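Local coordinates for putative methylthioribose-1-phosphate isomerase (Pyrococcus horikoshii OT3, PDB 6A34), which probably catalyses the interconversion of 5-methylthioribose 1-phosphate and 5-methylthioribulose 1-phosphate, an aldose-ketose isomerisation of the methionine salvage pathway, at residues A[2-7]-A[150-155]; A[72-77]-A[83-88]; A[177-182]-A[276-281]. One frame throughout, in Å; residues are numbered along the deposited sequence.

Contact 1: residues A[2-7]-A[150-155]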
ATOM      1  N   GLU A   2     -23.405 -30.457   0.821  1.00 71.86           N
ATOM      2  CA  GLU A   2     -23.268 -30.982   2.162  1.00 72.30           C
ATOM      3  C   GLU A   2     -22.125 -30.229   2.852  1.00 67.20           C
ATOM      4  O   GLU A   2     -21.026 -30.035   2.283  1.00 56.85           O
ATOM      5  CB  GLU A   2     -23.091 -32.509   2.183  1.00 81.27           C
ATOM      6  CG  GLU A   2     -21.733 -33.027   1.707  1.00 87.86           C
ATOM      7  CD  GLU A   2     -21.373 -34.439   2.167  1.00 93.41           C
ATOM      8  OE1 GLU A   2     -22.210 -35.088   2.829  1.00 93.36           O
ATOM      9  OE2 GLU A   2     -20.246 -34.892   1.864  1.00 98.88           O
ATOM     10  N   ILE A   3     -22.449 -29.765   4.064  1.00 58.35           N
ATOM     11  CA  ILE A   3     -21.517 -29.256   5.031  1.00 57.96           C
ATOM     12  C   ILE A   3     -20.735 -30.457   5.582  1.00 55.53           C
ATOM     13  O   ILE A   3     -21.317 -31.323   6.223  1.00 62.27           O
ATOM     14  CB  ILE A   3     -22.267 -28.482   6.142  1.00 54.26           C
ATOM     15  CG1 ILE A   3     -23.262 -27.459   5.579  1.00 55.48           C
ATOM     16  CG2 ILE A   3     -21.289 -27.845   7.108  1.00 54.60           C
ATOM     17  CD1 ILE A   3     -22.743 -26.646   4.425  1.00 57.97           C
ATOM     18  N   ARG A   4     -19.427 -30.483   5.304  1.00 48.39           N
ATOM     19  CA  ARG A   4     -18.531 -31.569   5.630  1.00 47.44           C
ATOM     20  C   ARG A   4     -17.756 -31.259   6.917  1.00 49.52           C
ATOM     21  O   ARG A   4     -17.161 -32.168   7.514  1.00 51.89           O
ATOM     22  CB  ARG A   4     -17.539 -31.809   4.480  1.00 47.42           C
ATOM     23  CG  ARG A   4     -18.181 -32.283   3.180  1.00 47.90           C
ATOM     24  CD  ARG A   4     -17.272 -32.214   1.949  1.00 48.74           C
ATOM     25  NE  ARG A   4     -16.821 -30.864   1.587  1.00 40.49           N
ATOM     26  CZ  ARG A   4     -15.542 -30.485   1.539  1.00 44.32           C
ATOM     27  NH1 ARG A   4     -14.592 -31.265   2.048  1.00 35.50           N
ATOM     28  NH2 ARG A   4     -15.224 -29.331   0.961  1.00 38.99           N
ATOM     29  N   TYR A   5     -17.709 -29.983   7.318  1.00 46.46           N
ATOM     30  CA  TYR A   5     -16.919 -29.571   8.478  1.00 47.41           C
ATOM     31  C   TYR A   5     -17.809 -28.814   9.471  1.00 42.00           C
ATOM     32  O   TYR A   5     -18.762 -28.173   9.077  1.00 43.13           O
ATOM     33  CB  TYR A   5     -15.703 -28.737   8.060  1.00 48.98           C
ATOM     34  CG  TYR A   5     -14.686 -29.453   7.204  1.00 51.83           C
ATOM     35  CD1 TYR A   5     -13.778 -30.344   7.760  1.00 53.72           C
ATOM     36  CD2 TYR A   5     -14.614 -29.219   5.834  1.00 48.15           C
ATOM     37  CE1 TYR A   5     -12.835 -30.993   6.979  1.00 56.32           C
ATOM     38  CE2 TYR A   5     -13.691 -29.867   5.037  1.00 46.86           C
ATOM     39  CZ  TYR A   5     -12.803 -30.759   5.614  1.00 54.58           C
ATOM     40  OH  TYR A   5     -11.872 -31.385   4.844  1.00 50.22           O
ATOM     41  N   THR A   6     -17.485 -28.955  10.763  1.00 39.64           N
ATOM     42  CA  THR A   6     -18.004 -28.118  11.842  1.00 39.94           C
ATOM     43  C   THR A   6     -17.050 -26.942  12.048  1.00 38.42           C
ATOM     44  O   THR A   6     -15.880 -27.009  11.674  1.00 33.26           O
ATOM     45  CB  THR A   6     -18.145 -28.918  13.148  1.00 41.03           C
ATOM     46  OG1 THR A   6     -16.824 -29.277  13.531  1.00 37.65           O
ATOM     47  CG2 THR A   6     -19.005 -30.168  13.041  1.00 39.67           C
ATOM     48  N   PRO A   7     -17.513 -25.827  12.651  1.00 36.20           N
ATOM     49  CA  PRO A   7     -16.633 -24.717  12.995  1.00 39.19           C
ATOM     50  C   PRO A   7     -15.335 -25.143  13.672  1.00 39.74           C
ATOM     51  O   PRO A   7     -14.310 -24.649  13.292  1.00 44.17           O
ATOM     52  CB  PRO A   7     -17.487 -23.900  13.957  1.00 39.09           C
ATOM     53  CG  PRO A   7     -18.871 -24.083  13.423  1.00 35.91           C
ATOM     54  CD  PRO A   7     -18.914 -25.529  12.971  1.00 37.54           C
ATOM     55  N   MET A 150     -21.119 -20.545   3.030  1.00 32.92           N
ATOM     56  CA  MET A 150     -20.263 -19.772   2.113  1.00 35.75           C
ATOM     57  C   MET A 150     -18.937 -20.508   1.883  1.00 34.81           C
ATOM     58  O   MET A 150     -18.468 -20.580   0.784  1.00 39.39           O
ATOM     59  CB  MET A 150     -19.920 -18.398   2.689  1.00 37.68           C
ATOM     60  CG  MET A 150     -20.806 -17.280   2.231  1.00 41.18           C
ATOM     61  SD  MET A 150     -20.375 -15.798   3.204  1.00 41.76           S
ATOM     62  CE  MET A 150     -21.617 -15.833   4.494  1.00 42.33           C
ATOM     63  N   GLY A 151     -18.320 -21.003   2.958  1.00 36.05           N
ATOM     64  CA  GLY A 151     -17.007 -21.623   2.897  1.00 35.98           C
ATOM     65  C   GLY A 151     -17.005 -22.816   1.962  1.00 40.06           C
ATOM     66  O   GLY A 151     -16.079 -22.982   1.155  1.00 36.27           O
ATOM     67  N   HIS A 152     -18.032 -23.667   2.107  1.00 38.19           N
ATOM     68  CA  HIS A 152     -18.139 -24.911   1.334  1.00 36.98           C
ATOM     69  C   HIS A 152     -18.500 -24.583  -0.118  1.00 34.44           C
ATOM     70  O   HIS A 152     -17.935 -25.206  -1.027  1.00 35.59           O
ATOM     71  CB  HIS A 152     -19.123 -25.916   1.972  1.00 35.55           C
ATOM     72  CG  HIS A 152     -18.642 -26.468   3.270  1.00 36.10           C
ATOM     73  ND1 HIS A 152     -18.783 -25.782   4.459  1.00 35.73           N
ATOM     74  CD2 HIS A 152     -17.952 -27.591   3.565  1.00 38.07           C
ATOM     75  CE1 HIS A 152     -18.226 -26.484   5.439  1.00 38.48           C
ATOM     76  NE2 HIS A 152     -17.701 -27.590   4.917  1.00 36.52           N
ATOM     77  N   TYR A 153     -19.410 -23.623  -0.337  1.00 34.24           N
ATOM     78  CA  TYR A 153     -19.749 -23.184  -1.720  1.00 36.29           C
ATOM     79  C   TYR A 153     -18.523 -22.597  -2.422  1.00 34.50           C
ATOM     80  O   TYR A 153     -18.237 -22.963  -3.539  1.00 35.94           O
ATOM     81  CB  TYR A 153     -20.836 -22.121  -1.746  1.00 35.28           C
ATOM     82  CG  TYR A 153     -22.229 -22.658  -1.576  1.00 38.56           C
ATOM     83  CD1 TYR A 153     -22.737 -23.592  -2.461  1.00 39.10           C
ATOM     84  CD2 TYR A 153     -23.063 -22.180  -0.573  1.00 38.38           C
ATOM     85  CE1 TYR A 153     -24.030 -24.069  -2.341  1.00 40.40           C
ATOM     86  CE2 TYR A 153     -24.349 -22.662  -0.424  1.00 39.64           C
ATOM     87  CZ  TYR A 153     -24.828 -23.610  -1.311  1.00 38.83           C
ATOM     88  OH  TYR A 153     -26.095 -24.068  -1.207  1.00 43.63           O
ATOM     89  N   GLY A 154     -17.772 -21.750  -1.706  1.00 35.29           N
ATOM     90  CA  GLY A 154     -16.580 -21.115  -2.257  1.00 34.77           C
ATOM     91  C   GLY A 154     -15.477 -22.119  -2.527  1.00 35.12           C
ATOM     92  O   GLY A 154     -14.781 -22.017  -3.519  1.00 31.58           O
ATOM     93  N   ALA A 155     -15.317 -23.092  -1.624  1.00 35.73           N
ATOM     94  CA  ALA A 155     -14.267 -24.098  -1.763  1.00 38.19           C
ATOM     95  C   ALA A 155     -14.501 -24.990  -3.001  1.00 38.92           C
ATOM     96  O   ALA A 155     -13.527 -25.497  -3.539  1.00 41.18           O
ATOM     97  CB  ALA A 155     -14.155 -24.917  -0.497  1.00 38.55           C
TER
HETATM   98  O   HOH W   1     -17.101 -27.833  -0.343  1.00 41.47           O

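Contact 2: residues A[72-77]-A[83-88]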
ATOM      1  N   LEU A  72     -27.783 -10.224  28.179  1.00 37.22           N
ATOM      2  CA  LEU A  72     -27.150  -9.922  29.449  1.00 40.19           C
ATOM      3  C   LEU A  72     -28.128  -9.112  30.313  1.00 38.88           C
ATOM      4  O   LEU A  72     -28.344  -9.437  31.483  1.00 40.50           O
ATOM      5  CB  LEU A  72     -25.832  -9.175  29.234  1.00 37.77           C
ATOM      6  CG  LEU A  72     -25.093  -8.794  30.515  1.00 42.07           C
ATOM      7  CD1 LEU A  72     -24.479 -10.012  31.172  1.00 48.42           C
ATOM      8  CD2 LEU A  72     -24.009  -7.776  30.249  1.00 49.69           C
ATOM      9  N   TYR A  73     -28.753  -8.097  29.720  1.00 36.03           N
ATOM     10  CA  TYR A  73     -29.717  -7.306  30.437  1.00 35.39           C
ATOM     11  C   TYR A  73     -30.816  -8.214  31.001  1.00 38.99           C
ATOM     12  O   TYR A  73     -31.212  -8.069  32.161  1.00 39.08           O
ATOM     13  CB  TYR A  73     -30.348  -6.215  29.573  1.00 35.96           C
ATOM     14  CG  TYR A  73     -31.489  -5.577  30.306  1.00 35.84           C
ATOM     15  CD1 TYR A  73     -31.258  -4.719  31.377  1.00 39.37           C
ATOM     16  CD2 TYR A  73     -32.794  -5.915  29.995  1.00 33.69           C
ATOM     17  CE1 TYR A  73     -32.310  -4.200  32.124  1.00 39.46           C
ATOM     18  CE2 TYR A  73     -33.854  -5.406  30.728  1.00 38.84           C
ATOM     19  CZ  TYR A  73     -33.612  -4.550  31.795  1.00 36.91           C
ATOM     20  OH  TYR A  73     -34.682  -4.068  32.478  1.00 36.79           O
ATOM     21  N   ALA A  74     -31.327  -9.127  30.167  1.00 37.85           N
ATOM     22  CA  ALA A  74     -32.453  -9.977  30.545  1.00 37.39           C
ATOM     23  C   ALA A  74     -32.101 -10.873  31.753  1.00 37.91           C
ATOM     24  O   ALA A  74     -32.916 -11.048  32.656  1.00 42.22           O
ATOM     25  CB  ALA A  74     -32.885 -10.796  29.350  1.00 35.88           C
ATOM     26  N   GLU A  75     -30.885 -11.431  31.779  1.00 36.30           N
ATOM     27  CA  GLU A  75     -30.460 -12.384  32.818  1.00 38.99           C
ATOM     28  C   GLU A  75     -29.952 -11.688  34.101  1.00 37.95           C
ATOM     29  O   GLU A  75     -29.720 -12.338  35.091  1.00 46.76           O
ATOM     30  CB  GLU A  75     -29.418 -13.332  32.216  1.00 35.78           C
ATOM     31  CG  GLU A  75     -30.040 -14.250  31.169  1.00 37.24           C
ATOM     32  CD  GLU A  75     -29.210 -15.454  30.775  1.00 38.10           C
ATOM     33  OE1 GLU A  75     -27.971 -15.314  30.666  1.00 35.49           O
ATOM     34  OE2 GLU A  75     -29.809 -16.538  30.599  1.00 39.90           O
ATOM     35  N   THR A  76     -29.825 -10.363  34.068  1.00 42.25           N
ATOM     36  CA  THR A  76     -29.058  -9.539  35.028  1.00 43.99           C
ATOM     37  C   THR A  76     -29.984  -8.496  35.672  1.00 37.99           C
ATOM     38  O   THR A  76     -29.698  -8.021  36.757  1.00 42.00           O
ATOM     39  CB  THR A  76     -27.843  -8.962  34.279  1.00 45.43           C
ATOM     40  OG1 THR A  76     -26.694  -9.709  34.685  1.00 50.41           O
ATOM     41  CG2 THR A  76     -27.594  -7.486  34.448  1.00 50.33           C
ATOM     42  N   SER A  77     -31.084  -8.143  34.990  1.00 39.19           N
ATOM     43  CA  SER A  77     -32.016  -7.105  35.439  1.00 36.55           C
ATOM     44  C   SER A  77     -32.507  -7.436  36.852  1.00 37.41           C
ATOM     45  O   SER A  77     -32.957  -8.548  37.112  1.00 33.73           O
ATOM     46  CB  SER A  77     -33.190  -6.970  34.519  1.00 38.33           C
ATOM     47  OG  SER A  77     -34.124  -6.023  35.026  1.00 40.14           O
ATOM     48  N   GLU A  83     -43.229  -4.171  34.079  1.00 47.50           N
ATOM     49  CA  GLU A  83     -43.130  -2.748  33.693  1.00 50.46           C
ATOM     50  C   GLU A  83     -41.687  -2.262  33.892  1.00 46.28           C
ATOM     51  O   GLU A  83     -41.081  -1.753  32.970  1.00 42.09           O
ATOM     52  CB  GLU A  83     -44.121  -1.862  34.464  1.00 57.10           C
ATOM     53  CG  GLU A  83     -44.178  -0.418  33.966  1.00 65.94           C
ATOM     54  CD  GLU A  83     -45.248   0.491  34.579  1.00 79.11           C
ATOM     55  OE1 GLU A  83     -46.151   0.936  33.828  1.00 85.13           O
ATOM     56  OE2 GLU A  83     -45.173   0.781  35.802  1.00 73.75           O
ATOM     57  N   GLU A  84     -41.139  -2.414  35.104  1.00 48.99           N
ATOM     58  CA  GLU A  84     -39.721  -2.072  35.379  1.00 50.74           C
ATOM     59  C   GLU A  84     -38.785  -2.738  34.357  1.00 46.34           C
ATOM     60  O   GLU A  84     -37.809  -2.126  33.940  1.00 48.81           O
ATOM     61  CB  GLU A  84     -39.257  -2.560  36.751  1.00 54.59           C
ATOM     62  CG  GLU A  84     -39.630  -1.658  37.903  1.00 58.42           C
ATOM     63  CD  GLU A  84     -39.253  -2.218  39.265  1.00 58.51           C
ATOM     64  OE1 GLU A  84     -39.957  -1.875  40.225  1.00 57.96           O
ATOM     65  OE2 GLU A  84     -38.266  -3.004  39.359  1.00 53.90           O
ATOM     66  N   PHE A  85     -39.079  -3.995  33.983  1.00 38.03           N
ATOM     67  CA  PHE A  85     -38.151  -4.768  33.211  1.00 41.73           C
ATOM     68  C   PHE A  85     -38.088  -4.196  31.794  1.00 41.65           C
ATOM     69  O   PHE A  85     -37.002  -4.009  31.259  1.00 38.62           O
ATOM     70  CB  PHE A  85     -38.514  -6.256  33.185  1.00 40.27           C
ATOM     71  CG  PHE A  85     -37.630  -7.030  32.247  1.00 37.13           C
ATOM     72  CD1 PHE A  85     -36.346  -7.382  32.625  1.00 39.02           C
ATOM     73  CD2 PHE A  85     -38.033  -7.298  30.950  1.00 36.54           C
ATOM     74  CE1 PHE A  85     -35.517  -8.068  31.751  1.00 38.72           C
ATOM     75  CE2 PHE A  85     -37.201  -7.973  30.078  1.00 36.11           C
ATOM     76  CZ  PHE A  85     -35.944  -8.357  30.475  1.00 36.01           C
ATOM     77  N   LEU A  86     -39.275  -3.951  31.225  1.00 42.19           N
ATOM     78  CA  LEU A  86     -39.432  -3.396  29.907  1.00 44.67           C
ATOM     79  C   LEU A  86     -38.854  -1.978  29.845  1.00 43.70           C
ATOM     80  O   LEU A  86     -38.254  -1.638  28.844  1.00 47.23           O
ATOM     81  CB  LEU A  86     -40.907  -3.407  29.503  1.00 41.90           C
ATOM     82  CG  LEU A  86     -41.478  -4.791  29.207  1.00 46.71           C
ATOM     83  CD1 LEU A  86     -42.943  -4.702  28.756  1.00 40.86           C
ATOM     84  CD2 LEU A  86     -40.609  -5.521  28.183  1.00 44.76           C
ATOM     85  N   ASP A  87     -39.041  -1.175  30.896  1.00 44.29           N
ATOM     86  CA  ASP A  87     -38.455   0.165  30.956  1.00 47.86           C
ATOM     87  C   ASP A  87     -36.940   0.019  30.861  1.00 46.10           C
ATOM     88  O   ASP A  87     -36.320   0.693  30.062  1.00 45.89           O
ATOM     89  CB  ASP A  87     -38.849   0.967  32.206  1.00 54.20           C
ATOM     90  CG  ASP A  87     -40.304   1.444  32.223  1.00 63.39           C
ATOM     91  OD1 ASP A  87     -41.047   1.160  31.240  1.00 63.38           O
ATOM     92  OD2 ASP A  87     -40.702   2.077  33.237  1.00 67.58           O
ATOM     93  N   GLY A  88     -36.376  -0.871  31.687  1.00 46.68           N
ATOM     94  CA  GLY A  88     -34.932  -1.150  31.693  1.00 45.73           C
ATOM     95  C   GLY A  88     -34.457  -1.670  30.347  1.00 43.66           C
ATOM     96  O   GLY A  88     -33.394  -1.290  29.869  1.00 42.20           O
TER

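Contact 3: residues A[177-182]-A[276-281]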
ATOM      1  N   LEU A 177     -15.407 -17.873  11.808  1.00 31.86           N
ATOM      2  CA  LEU A 177     -14.926 -18.524  10.570  1.00 31.67           C
ATOM      3  C   LEU A 177     -14.568 -17.506   9.473  1.00 32.62           C
ATOM      4  O   LEU A 177     -13.530 -17.667   8.763  1.00 29.17           O
ATOM      5  CB  LEU A 177     -15.971 -19.520  10.050  1.00 35.26           C
ATOM      6  CG  LEU A 177     -16.383 -20.623  11.020  1.00 33.05           C
ATOM      7  CD1 LEU A 177     -17.391 -21.547  10.360  1.00 33.67           C
ATOM      8  CD2 LEU A 177     -15.176 -21.406  11.497  1.00 32.74           C
ATOM      9  N   GLY A 178     -15.436 -16.508   9.280  1.00 29.55           N
ATOM     10  CA  GLY A 178     -15.228 -15.492   8.260  1.00 32.57           C
ATOM     11  C   GLY A 178     -16.052 -15.762   7.025  1.00 31.35           C
ATOM     12  O   GLY A 178     -16.717 -16.774   6.951  1.00 31.82           O
ATOM     13  N   THR A 179     -16.020 -14.816   6.080  1.00 32.33           N
ATOM     14  CA  THR A 179     -16.588 -15.013   4.761  1.00 30.05           C
ATOM     15  C   THR A 179     -15.482 -15.610   3.899  1.00 32.91           C
ATOM     16  O   THR A 179     -15.478 -16.829   3.586  1.00 28.77           O
ATOM     17  CB  THR A 179     -17.272 -13.729   4.263  1.00 33.64           C
ATOM     18  OG1 THR A 179     -16.388 -12.606   4.198  1.00 29.89           O
ATOM     19  CG2 THR A 179     -18.427 -13.355   5.168  1.00 33.36           C
ATOM     20  N   VAL A 180     -14.521 -14.756   3.536  1.00 31.33           N
ATOM     21  CA  VAL A 180     -13.310 -15.238   2.919  1.00 29.65           C
ATOM     22  C   VAL A 180     -12.735 -16.323   3.848  1.00 27.38           C
ATOM     23  O   VAL A 180     -12.332 -17.413   3.425  1.00 30.13           O
ATOM     24  CB  VAL A 180     -12.290 -14.094   2.682  1.00 27.77           C
ATOM     25  CG1 VAL A 180     -10.920 -14.644   2.295  1.00 30.69           C
ATOM     26  CG2 VAL A 180     -12.749 -13.096   1.635  1.00 26.92           C
ATOM     27  N   GLY A 181     -12.696 -16.020   5.136  1.00 25.57           N
ATOM     28  CA  GLY A 181     -12.023 -16.909   6.108  1.00 26.74           C
ATOM     29  C   GLY A 181     -12.581 -18.330   6.091  1.00 27.26           C
ATOM     30  O   GLY A 181     -11.846 -19.286   6.224  1.00 30.30           O
ATOM     31  N   SER A 182     -13.892 -18.467   5.901  1.00 28.97           N
ATOM     32  CA  SER A 182     -14.518 -19.774   5.855  1.00 30.32           C
ATOM     33  C   SER A 182     -14.048 -20.537   4.627  1.00 29.29           C
ATOM     34  O   SER A 182     -13.756 -21.718   4.698  1.00 31.25           O
ATOM     35  CB  SER A 182     -16.006 -19.687   5.877  1.00 30.68           C
ATOM     36  OG  SER A 182     -16.531 -20.965   6.170  1.00 37.19           O
ATOM     37  N   PHE A 276     -13.357 -13.542  -7.304  1.00 27.85           N
ATOM     38  CA  PHE A 276     -14.636 -13.756  -6.615  1.00 28.10           C
ATOM     39  C   PHE A 276     -14.812 -12.817  -5.428  1.00 27.05           C
ATOM     40  O   PHE A 276     -13.866 -12.545  -4.691  1.00 33.43           O
ATOM     41  CB  PHE A 276     -14.725 -15.175  -6.078  1.00 26.07           C
ATOM     42  CG  PHE A 276     -14.798 -16.251  -7.127  1.00 27.53           C
ATOM     43  CD1 PHE A 276     -13.645 -16.790  -7.674  1.00 31.33           C
ATOM     44  CD2 PHE A 276     -16.020 -16.756  -7.520  1.00 27.40           C
ATOM     45  CE1 PHE A 276     -13.720 -17.803  -8.618  1.00 31.57           C
ATOM     46  CE2 PHE A 276     -16.095 -17.765  -8.463  1.00 31.13           C
ATOM     47  CZ  PHE A 276     -14.944 -18.298  -9.000  1.00 30.77           C
ATOM     48  N   ALA A 277     -16.053 -12.383  -5.237  1.00 25.68           N
ATOM     49  CA  ALA A 277     -16.545 -11.792  -4.017  1.00 26.80           C
ATOM     50  C   ALA A 277     -17.320 -12.872  -3.258  1.00 31.93           C
ATOM     51  O   ALA A 277     -17.960 -13.724  -3.880  1.00 34.89           O
ATOM     52  CB  ALA A 277     -17.454 -10.621  -4.341  1.00 27.76           C
ATOM     53  N   VAL A 278     -17.257 -12.829  -1.929  1.00 31.82           N
ATOM     54  CA  VAL A 278     -17.987 -13.719  -1.069  1.00 32.28           C
ATOM     55  C   VAL A 278     -18.662 -12.851  -0.008  1.00 34.74           C
ATOM     56  O   VAL A 278     -17.988 -11.999   0.615  1.00 35.26           O
ATOM     57  CB  VAL A 278     -17.084 -14.808  -0.448  1.00 36.57           C
ATOM     58  CG1 VAL A 278     -15.818 -14.249   0.188  1.00 36.78           C
ATOM     59  CG2 VAL A 278     -17.838 -15.662   0.568  1.00 37.65           C
ATOM     60  N   ALA A 279     -19.982 -13.030   0.151  1.00 33.70           N
ATOM     61  CA  ALA A 279     -20.788 -12.348   1.167  1.00 32.55           C
ATOM     62  C   ALA A 279     -22.124 -13.055   1.362  1.00 38.90           C
ATOM     63  O   ALA A 279     -22.594 -13.726   0.445  1.00 36.87           O
ATOM     64  CB  ALA A 279     -21.028 -10.939   0.763  1.00 35.19           C
ATOM     65  N   PRO A 280     -22.776 -12.902   2.542  1.00 37.17           N
ATOM     66  CA  PRO A 280     -24.120 -13.433   2.765  1.00 35.04           C
ATOM     67  C   PRO A 280     -25.163 -12.593   2.026  1.00 34.55           C
ATOM     68  O   PRO A 280     -24.869 -11.453   1.676  1.00 34.62           O
ATOM     69  CB  PRO A 280     -24.291 -13.359   4.291  1.00 36.63           C
ATOM     70  CG  PRO A 280     -23.401 -12.215   4.717  1.00 39.97           C
ATOM     71  CD  PRO A 280     -22.271 -12.156   3.706  1.00 37.57           C
ATOM     72  N   LEU A 281     -26.354 -13.169   1.793  1.00 38.04           N
ATOM     73  CA  LEU A 281     -27.492 -12.497   1.115  1.00 41.79           C
ATOM     74  C   LEU A 281     -27.805 -11.119   1.723  1.00 44.70           C
ATOM     75  O   LEU A 281     -28.164 -10.198   1.001  1.00 47.72           O
ATOM     76  CB  LEU A 281     -28.728 -13.398   1.153  1.00 48.32           C
ATOM     77  CG  LEU A 281     -29.112 -14.030  -0.186  1.00 54.08           C
ATOM     78  CD1 LEU A 281     -27.933 -14.743  -0.817  1.00 54.16           C
ATOM     79  CD2 LEU A 281     -30.284 -14.979  -0.019  1.00 55.95           C
TER
HETATM   80  O   HOH W   2     -17.748 -10.537   2.934  1.00 34.65           O

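Contact 1: residues A[2-7]-A[150-155]
One face of the His-152 imidazole is covered by the backbone of Ile-3, whose CA stands 4.2 Å from the ring centroid and only 8° off the normal, a CH-pi contact. At the ring's edge, in its plane, lie Arg-4 NE and Tyr-5 CB. The Tyr-5 ring meets the imidazole rim to rim, its CD2 3.6 Å from His-152 NE2, with the planes 27° apart and neither ring over the other. The Arg-4 guanidinium stands perpendicular to the imidazole, and its own face takes Tyr-5 CD2. CG2 of Ile-3, anti to the backbone N, closes on His-152 CE1 at 3.7 Å. The N-terminal loop before helix 7-10 is thereby laid against helix 125-157, and helix 180-189 also packs here through Val-186, which touches both Arg-4 and His-152. Polar support is modest across the contact itself: Tyr-5 N gives His-152 NE2 a weak hydrogen bond of 3.4 Å, bent to 136°, while His-152 ND1 bonds Leu-148 O one turn back. A water in the guanidinium plane accepts from Arg-4 NH2 at 2.7 Å and donates to His-152 O. Asp-190 takes the stronger polar ends, salt-bridged to Arg-4 NH2 and hydrogen-bonded to Tyr-5 OH.

Contact 2: residues A[72-77]-A[83-88]
Tyr-73 and Phe-85 run antiparallel alongside one another, each reaching toward the other's helix. Their closest carbons, Tyr-73 CE2 and Phe-85 CE1, are 3.3 Å apart, and CE2 lies over a face of the phenylalanine ring. With centroids 5.0 Å apart and planes 30° from parallel, the rings are well offset and share little face. Beyond the ring pair, Tyr-73 OH donates a 2.6 Å hydrogen bond to Phe-85 O; the hydroxyl oxygen lies in the plane of that carbonyl, on a lone pair. Tyr-73 CG is anti to the backbone N (chi1 171°), which sends the ring across to the second helix. There Gly-88 passes close: its CA is 3.0 Å from Tyr-73 OH, and a CB built on it would run into that hydroxyl. Gly-88 O sits over one face of the tyrosine ring, and Ser-77 CB over the opposite one. Ser-77 OG makes a weak bond to Tyr-73 OH, approaches the Phe-85 edge at CD1 (3.5 Å), and also bonds Ala-79 N in the connecting turn. Ala-74 CA fills another part of that edge, 3.8 Å from Phe-85 CE1. Further out, Leu-125 and Lys-129 of helix 125-157 touch Phe-85. With axes 10.8 Å apart and N-to-C directions at 152°, the two segments form the turn end of an antiparallel helical hairpin.

Contact 3: residues A[177-182]-A[276-281]
Val-278 and Val-180 make the tight part of this contact, with Val-278 CG1 3.6 Å from Val-180 CG2 and the two side chains crossing at about a right angle. The same CG1 lies 3.6 Å from Val-180 N, so it packs against the backbone as well as the side chain. The chi1 of Val-278, 50°, puts CG1 between the backbone N and the carbonyl carbon, while CG2, anti to the N, turns to the Thr-179 peptide and stands 4.0 Å from Thr-179 O. Both methyls lie against one face of the 179-180 peptide. With an alanine in place of Val-278 both methyls go, which is likely to leave Val-180 CG2 without its partner across this contact and to open a gap beside that peptide. The contact joins the loop and first turn of helix 180-189 to the C-terminal end of strand 275-278, a parallel strand of the seven-stranded mixed sheet in a Rossmann-like domain, and to the residues after it. As is usual in such folds, the C-terminal strand ends probably border the active site: the Val-180 side chain is about 7 Å from that of Asn-257, a predicted substrate-binding residue, and about 8 Å from that of Cys-167, the predicted transition-state stabiliser.

Packing is slacker toward Pro-280, where Thr-179 CG2 comes no nearer than 4.3 Å to Pro-280 CD. No direct hydrogen bond joins the segments. Instead a water bridges the polar side, 2.8 Å from Thr-179 OG1 and donating to Val-278 O at 2.8 Å. Thr-179 is partly exposed, whereas Val-180 and Val-278 are buried. Met-150 of helix 125-157 touches Thr-179, Val-278 and Pro-280.

In the fold
Contacts 1 and 3 are neighbours, their centres 11 Å apart, and they meet through helix 125-157: Met-150 SD lies 3.7 Å from both Val-278 CG2 and Thr-179 CG2, and Gly-151 CA is 3.4 Å from Ser-182 OG. Helix 180-189 is shared as well, starting in contact 3 and running on alongside contact 1. Contact 2 stands apart, its centre 38 Å from that of contact 1 and 36 Å from that of contact 3, in the helical hairpin of 59-76 and 82-97. Along the chain it is nested within the loop closed by contact 1, and contact 3 follows. Helix 125-157 spans the distance, touching Phe-85 near its start and packing beside the seven-stranded sheet near its end.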